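Local atomic coordinates of dehydrogenase (Thermotoga maritima, PDB entry 3EZY), a protein that catalyses the NAD(+)-dependent oxidation of myo-inositol to scyllo-inosose and probably works in a myo-inositol degradation pathway. Residues I5-L10 with L69-T74; R149-D154 with D238-V243; G168-M173 with A318-L323. All blocks are in the same frame, centred on the assembly; numbering follows the deposited sequence.

Interaction 1 of 3, residues I5-L10 with L69-T74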
# COMPACT_ATOMS: atom_id res chain seq x y z
N ILE A 5 -17.65 40.34 0.22
CA ILE A 5 -16.26 40.19 -0.24
C ILE A 5 -16.09 40.72 -1.65
O ILE A 5 -16.95 40.49 -2.50
CB ILE A 5 -15.86 38.68 -0.22
CG1 ILE A 5 -16.11 38.12 1.19
CG2 ILE A 5 -14.39 38.49 -0.63
CD1 ILE A 5 -14.95 38.31 2.09
N GLY A 6 -14.98 41.40 -1.89
CA GLY A 6 -14.56 41.79 -3.24
C GLY A 6 -13.31 41.02 -3.66
O GLY A 6 -12.37 40.87 -2.89
N VAL A 7 -13.30 40.51 -4.89
CA VAL A 7 -12.17 39.77 -5.41
C VAL A 7 -11.49 40.56 -6.53
O VAL A 7 -12.14 40.96 -7.49
CB VAL A 7 -12.62 38.39 -5.98
CG1 VAL A 7 -11.41 37.61 -6.53
CG2 VAL A 7 -13.34 37.58 -4.91
N ILE A 8 -10.20 40.84 -6.37
CA ILE A 8 -9.46 41.51 -7.43
C ILE A 8 -8.59 40.51 -8.18
O ILE A 8 -7.77 39.78 -7.57
CB ILE A 8 -8.54 42.60 -6.85
CG1 ILE A 8 -9.38 43.62 -6.09
CG2 ILE A 8 -7.74 43.28 -7.97
CD1 ILE A 8 -8.53 44.62 -5.33
N GLY A 9 -8.74 40.45 -9.50
CA GLY A 9 -7.92 39.53 -10.29
C GLY A 9 -8.71 38.25 -10.53
O GLY A 9 -8.98 37.49 -9.63
N LEU A 10 -9.09 38.02 -11.78
CA LEU A 10 -9.87 36.84 -12.09
C LEU A 10 -9.05 35.89 -12.95
O LEU A 10 -9.48 35.47 -14.02
CB LEU A 10 -11.16 37.23 -12.79
CG LEU A 10 -12.13 38.09 -11.99
CD1 LEU A 10 -13.23 38.61 -12.96
CD2 LEU A 10 -12.73 37.38 -10.79
N LEU A 69 -10.08 40.16 -1.47
CA LEU A 69 -9.09 39.15 -1.88
C LEU A 69 -8.26 39.71 -3.02
O LEU A 69 -8.76 39.89 -4.13
CB LEU A 69 -9.76 37.85 -2.35
CG LEU A 69 -10.87 37.26 -1.46
CD1 LEU A 69 -11.32 35.84 -1.91
CD2 LEU A 69 -10.52 37.20 0.04
N VAL A 70 -6.99 40.01 -2.74
CA VAL A 70 -6.06 40.51 -3.76
C VAL A 70 -5.42 39.31 -4.50
O VAL A 70 -4.57 38.60 -3.94
CB VAL A 70 -4.96 41.43 -3.15
CG1 VAL A 70 -3.95 41.84 -4.18
CG2 VAL A 70 -5.61 42.66 -2.43
N CYS A 71 -5.83 39.10 -5.77
CA CYS A 71 -5.38 37.93 -6.54
C CYS A 71 -4.89 38.38 -7.89
O CYS A 71 -5.02 37.67 -8.87
CB CYS A 71 -6.54 36.95 -6.75
SG CYS A 71 -7.44 36.46 -5.25
N SER A 72 -4.37 39.59 -7.96
CA SER A 72 -3.93 40.17 -9.22
C SER A 72 -2.43 39.90 -9.32
O SER A 72 -1.85 39.26 -8.44
CB SER A 72 -4.18 41.67 -9.17
OG SER A 72 -3.66 42.14 -7.93
N SER A 73 -1.79 40.40 -10.36
CA SER A 73 -0.36 40.14 -10.53
C SER A 73 0.44 40.63 -9.33
O SER A 73 0.08 41.58 -8.64
CB SER A 73 0.15 40.75 -11.83
OG SER A 73 0.12 42.16 -11.70
N THR A 74 1.53 39.91 -9.06
CA THR A 74 2.37 40.10 -7.88
C THR A 74 2.87 41.52 -7.77
O THR A 74 2.93 42.07 -6.67
CB THR A 74 3.60 39.14 -7.91
OG1 THR A 74 3.12 37.79 -8.05
CG2 THR A 74 4.44 39.24 -6.64

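Interaction 2 of 3, residues R149-D154 with D238-V243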
# COMPACT_ATOMS: atom_id res chain seq x y z
N ARG A 149 11.48 16.04 5.68
CA ARG A 149 11.63 15.89 4.24
C ARG A 149 10.40 16.38 3.50
O ARG A 149 9.28 15.96 3.81
CB ARG A 149 11.82 14.43 3.91
CG ARG A 149 11.91 14.17 2.44
CD ARG A 149 10.67 13.53 1.83
NE ARG A 149 10.89 13.25 0.40
CZ ARG A 149 11.25 12.06 -0.10
NH1 ARG A 149 11.46 11.01 0.73
NH2 ARG A 149 11.45 11.91 -1.43
N ILE A 150 10.61 17.24 2.49
CA ILE A 150 9.54 17.69 1.63
C ILE A 150 9.95 17.52 0.18
O ILE A 150 11.03 17.93 -0.24
CB ILE A 150 9.18 19.18 1.89
CG1 ILE A 150 8.72 19.38 3.34
CG2 ILE A 150 8.16 19.71 0.82
CD1 ILE A 150 8.48 20.85 3.72
N THR A 151 9.07 16.90 -0.59
CA THR A 151 9.27 16.83 -2.03
C THR A 151 8.11 17.56 -2.61
O THR A 151 6.97 17.28 -2.24
CB THR A 151 9.23 15.37 -2.49
OG1 THR A 151 10.36 14.70 -1.93
CG2 THR A 151 9.22 15.25 -4.03
N SER A 152 8.36 18.53 -3.49
CA SER A 152 7.28 19.23 -4.19
C SER A 152 7.65 19.44 -5.62
O SER A 152 8.54 20.24 -5.94
CB SER A 152 6.97 20.58 -3.56
OG SER A 152 6.48 20.39 -2.24
N ARG A 153 6.94 18.71 -6.49
CA ARG A 153 7.16 18.72 -7.93
C ARG A 153 5.81 19.00 -8.63
O ARG A 153 4.75 18.46 -8.21
CB ARG A 153 7.74 17.38 -8.42
CG ARG A 153 8.83 16.81 -7.53
CD ARG A 153 9.41 15.47 -8.05
NE ARG A 153 10.60 15.11 -7.28
CZ ARG A 153 10.88 13.91 -6.80
NH1 ARG A 153 10.07 12.85 -7.05
NH2 ARG A 153 11.98 13.76 -6.08
N ASP A 154 5.85 19.84 -9.67
CA ASP A 154 4.68 20.20 -10.50
C ASP A 154 4.70 19.36 -11.78
O ASP A 154 5.76 18.90 -12.19
CB ASP A 154 4.72 21.68 -10.92
CG ASP A 154 4.41 22.65 -9.78
OD1 ASP A 154 3.78 22.26 -8.76
OD2 ASP A 154 4.83 23.82 -9.88
N ASP A 238 3.61 15.84 -7.24
CA ASP A 238 4.22 15.02 -6.22
C ASP A 238 4.55 15.95 -5.10
O ASP A 238 5.55 16.67 -5.17
CB ASP A 238 5.52 14.39 -6.73
CG ASP A 238 6.00 13.26 -5.83
OD1 ASP A 238 5.61 13.21 -4.65
OD2 ASP A 238 6.80 12.42 -6.31
N GLN A 239 3.74 15.92 -4.05
CA GLN A 239 3.96 16.75 -2.92
C GLN A 239 3.86 15.91 -1.64
O GLN A 239 2.76 15.61 -1.17
CB GLN A 239 2.91 17.86 -2.91
CG GLN A 239 3.09 18.79 -4.11
CD GLN A 239 1.98 19.79 -4.25
OE1 GLN A 239 0.92 19.64 -3.67
NE2 GLN A 239 2.24 20.84 -4.99
N ARG A 240 5.01 15.46 -1.14
CA ARG A 240 5.01 14.62 0.03
C ARG A 240 5.66 15.32 1.17
O ARG A 240 6.54 16.13 0.98
CB ARG A 240 5.74 13.30 -0.25
CG ARG A 240 4.92 12.32 -1.12
CD ARG A 240 5.78 11.16 -1.52
NE ARG A 240 6.61 11.53 -2.66
CZ ARG A 240 7.87 11.16 -2.85
NH1 ARG A 240 8.49 10.46 -1.93
NH2 ARG A 240 8.54 11.52 -3.94
N ILE A 241 5.25 14.97 2.39
CA ILE A 241 5.94 15.50 3.57
C ILE A 241 6.23 14.33 4.51
O ILE A 241 5.37 13.49 4.74
CB ILE A 241 5.07 16.53 4.34
CG1 ILE A 241 4.79 17.75 3.43
CG2 ILE A 241 5.80 16.91 5.66
CD1 ILE A 241 3.71 18.80 3.99
N GLU A 242 7.45 14.27 5.03
CA GLU A 242 7.74 13.33 6.08
C GLU A 242 8.45 14.04 7.25
O GLU A 242 9.30 14.92 7.05
CB GLU A 242 8.62 12.17 5.53
CG GLU A 242 9.16 11.30 6.60
CD GLU A 242 10.28 10.41 6.08
OE1 GLU A 242 10.29 10.14 4.85
OE2 GLU A 242 11.13 10.03 6.91
N VAL A 243 8.09 13.65 8.45
CA VAL A 243 8.82 14.08 9.66
C VAL A 243 9.31 12.86 10.45
O VAL A 243 8.52 11.97 10.85
CB VAL A 243 7.96 15.00 10.61
CG1 VAL A 243 8.84 15.53 11.83
CG2 VAL A 243 7.37 16.17 9.83
O HOH W 1 12.72 10.41 3.34
O HOH W 2 5.17 18.86 -0.54
O HOH W 3 4.39 21.06 -6.28

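Interaction 3 of 3, residues G168-M173 with A318-L323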
# COMPACT_ATOMS: atom_id res chain seq x y z
N GLY A 168 12.65 33.49 -9.64
CA GLY A 168 13.34 32.22 -9.71
C GLY A 168 12.72 31.17 -8.78
O GLY A 168 11.88 31.48 -7.96
N ILE A 169 13.24 29.94 -8.86
CA ILE A 169 12.56 28.80 -8.29
C ILE A 169 12.38 28.95 -6.78
O ILE A 169 11.36 28.53 -6.22
CB ILE A 169 13.26 27.46 -8.64
CG1 ILE A 169 12.27 26.27 -8.53
CG2 ILE A 169 14.46 27.24 -7.71
CD1 ILE A 169 12.88 24.97 -9.01
N PHE A 170 13.31 29.63 -6.11
CA PHE A 170 13.22 29.71 -4.64
C PHE A 170 12.17 30.69 -4.14
O PHE A 170 11.69 30.57 -2.99
CB PHE A 170 14.59 30.03 -4.02
CG PHE A 170 15.65 29.04 -4.40
CD1 PHE A 170 15.54 27.70 -4.01
CD2 PHE A 170 16.74 29.41 -5.19
CE1 PHE A 170 16.51 26.75 -4.38
CE2 PHE A 170 17.71 28.47 -5.55
CZ PHE A 170 17.58 27.13 -5.16
N LEU A 171 11.80 31.67 -4.98
CA LEU A 171 10.84 32.70 -4.57
C LEU A 171 9.45 32.38 -5.09
O LEU A 171 8.45 32.79 -4.49
CB LEU A 171 11.28 34.10 -5.05
CG LEU A 171 12.30 34.90 -4.19
CD1 LEU A 171 13.46 34.09 -3.83
CD2 LEU A 171 12.78 36.17 -4.87
N ASP A 172 9.39 31.59 -6.14
CA ASP A 172 8.13 31.26 -6.80
C ASP A 172 7.56 29.86 -6.46
O ASP A 172 6.34 29.67 -6.47
CB ASP A 172 8.28 31.40 -8.34
CG ASP A 172 6.97 31.18 -9.07
OD1 ASP A 172 6.04 31.98 -8.84
OD2 ASP A 172 6.89 30.22 -9.89
N MET A 173 8.44 28.90 -6.16
CA MET A 173 8.01 27.52 -5.96
C MET A 173 8.33 27.09 -4.51
O MET A 173 7.43 26.71 -3.73
CB MET A 173 8.69 26.63 -7.03
CG MET A 173 8.32 25.12 -7.03
SD MET A 173 8.99 24.08 -8.36
CE MET A 173 7.78 22.77 -8.18
N ALA A 318 17.76 33.91 1.17
CA ALA A 318 18.92 33.14 1.69
C ALA A 318 19.31 32.00 0.76
O ALA A 318 20.50 31.76 0.52
CB ALA A 318 18.62 32.59 3.12
N ALA A 319 18.33 31.25 0.26
CA ALA A 319 18.59 30.19 -0.72
C ALA A 319 19.17 30.70 -2.03
O ALA A 319 20.06 30.06 -2.61
CB ALA A 319 17.30 29.33 -1.01
N LYS A 320 18.67 31.84 -2.52
CA LYS A 320 19.21 32.39 -3.76
C LYS A 320 20.67 32.75 -3.56
O LYS A 320 21.52 32.44 -4.41
CB LYS A 320 18.46 33.65 -4.23
CG LYS A 320 17.13 33.40 -4.89
CD LYS A 320 16.39 34.76 -5.17
CE LYS A 320 16.98 35.40 -6.43
NZ LYS A 320 15.93 36.11 -7.25
N LYS A 321 20.97 33.38 -2.43
CA LYS A 321 22.39 33.70 -2.09
C LYS A 321 23.26 32.43 -1.89
O LYS A 321 24.34 32.33 -2.43
CB LYS A 321 22.44 34.59 -0.86
CG LYS A 321 23.85 35.16 -0.46
CD LYS A 321 23.68 35.74 0.98
CE LYS A 321 24.73 36.74 1.39
NZ LYS A 321 25.25 37.44 0.18
N SER A 322 22.75 31.43 -1.18
CA SER A 322 23.45 30.14 -1.05
C SER A 322 23.76 29.50 -2.40
O SER A 322 24.85 28.97 -2.64
CB SER A 322 22.63 29.18 -0.21
OG SER A 322 23.20 27.88 -0.28
N LEU A 323 22.81 29.55 -3.31
CA LEU A 323 23.01 28.92 -4.59
C LEU A 323 24.19 29.56 -5.31
O LEU A 323 25.06 28.87 -5.88
CB LEU A 323 21.73 29.03 -5.44
CG LEU A 323 21.87 28.62 -6.91
CD1 LEU A 323 22.33 27.17 -7.05
CD2 LEU A 323 20.56 28.84 -7.68

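Interaction 1 of 3, residues I5-L10 with L69-T74
Leu-69 sits between Gly-6 and Ile-8 where strand 67-70 runs parallel to strand 3-8, the middle pair of the NAD-binding Rossmann sheet. Its N donates to Gly-6 O at 2.8 Å and its O accepts from Ile-8 N, both bonds nearly straight. The side chain leaves the sheet on the face it shares with Val-7. CB passes 4.0 Å from Gly-6 O. CG, held beside the backbone N by a chi1 of -47°, reaches Ile-5 CG2 at 3.8 Å. There the chain forks: CD2 stays against Ile-5 CG2, while CD1 meets Val-7 CG2 at 4.0 Å. An alanine here would probably leave both of those methyl groups without this apolar partner and open a gap between the Ile-5 and Val-7 side chains. Ile-8 points to the other face, where its CG2 touches Ser-72 CB and it packs on Leu-80 of helix 77-86 and on helix 56-61. Gly-9, at a positive phi and close against Cys-71 O, starts what looks like the GxGxxG dinucleotide-binding turn. Just before it, Cys-71 N gives Ile-8 O a 2.7 Å hydrogen bond, bent to 138° at the hydrogen.

Interaction 2 of 3, residues R149-D154 with D238-V243
Arg-149 and Arg-240 are brought together by one bend in each chain: Arg-149 turns at chi2 (-106°), Arg-240 at chi3 (-81°). NH1 of Arg-240 thus comes to lie over one face of the Arg-149 guanidinium, towards its rim, only 3.3 Å from Arg-149 NH2, with the two planes 56° apart. Other groups fix each guanidinium. Arg-149 grips Thr-151 OG1 side-on and in plane, NE at 2.8 Å and NH2 at 3.0 Å from that one oxygen. Arg-240 holds Asp-238 with a two-pronged salt bridge, its NE 2.8 Å from OD1 on the syn lone pair and its NH2 3.1 Å from OD2. Arg-153, extended alongside Asp-238, brings NH1 to 3.4 Å from the same OD2, its guanidinium nearly perpendicular to the carboxylate and its face resting on Thr-151 CG2.

Strands 145-153 and 238-245 are antiparallel neighbours in the large sheet of the Gfo/Idh/MocA C-terminal domain. Six backbone hydrogen bonds join them, in pairs at Arg-149/Glu-242, Thr-151/Arg-240 and Arg-153/Asp-238. On the face of Ile-150 and Ile-241, whose CG1 atoms lie 4.3 Å apart, helices 128-138 and 174-185 cover the sheet. The charged face meets the second subunit, whose Glu-242 OE1 forms a salt bridge with Arg-149 NH2 and is likely to offset the crowding of positive charge, and whose Arg-153 NH1 forms another with Glu-242 OE2 of this chain. Asp-228 of the same chain makes a salt bridge to Arg-153 NH2 and a hydrogen bond to Thr-151 OG1, and Tyr-235 OH bonds to Asp-238 OD2. Glu-242 OE1 takes a hydrogen bond from a water at 2.9 Å that is weakly bound by Arg-149 NH1.

Interaction 3 of 3, residues G168-M173 with A318-L323
Phe-170 lays one face of its ring on the methyl group of Ala-319, a CH-pi contact with Ala-319 CB 4.0 Å from the ring centroid and 22° off the normal. Ile-169 CG2 sits over the centre of the opposite face, so the ring is sandwiched between two methyl groups. Apolar packing continues round the rim: Leu-323 CD2 meets Phe-170 CE2 in the ring plane at 3.6 Å, and Lys-320 CG comes up to Phe-170 CD2 at 4.0 Å. The Lys-320 side chain then crosses Leu-171 at about a right angle, its CD pressed tightly, at 3.3 Å, against Leu-171 CD1. Polar contacts frame this packing, although no hydrogen bond passes between the two segments. Bends at chi3 (79°) and chi4 carry Lys-320 NZ to the carbonyl of Gly-167, to which it donates. Gly-168 takes the N-cap position, and its O accepts from both Leu-171 N and Asp-172 N. Phe-170 and Ala-319 both rest on Ala-194 of strand 189-197, making this a helix-on-sheet layer of the alpha+beta C-terminal domain, in which short helix 169-172 and long helix 306-325 pack together against the same sheet.

How the interactions relate
Interaction 1 lies in the nucleotide-binding half of the chain, with its centre about 28 Å from that of interaction 2 and about 25 Å from that of interaction 3. Interactions 2 and 3 have centres about 17 Å apart and touch: Met-173 CE packs 3.5 Å from Ser-152 O and 3.6 Å from Asp-154 OD2, where strand 145-153 ends. Between interactions 1 and 3 the nearest atoms are about 7 Å apart. A link between the halves runs through Asp-172, which forms a salt bridge to Lys-95, just beyond strand 90-94 of the Rossmann sheet. This bridge lies between the two domains, where the active site is found in relatives and probably is here too.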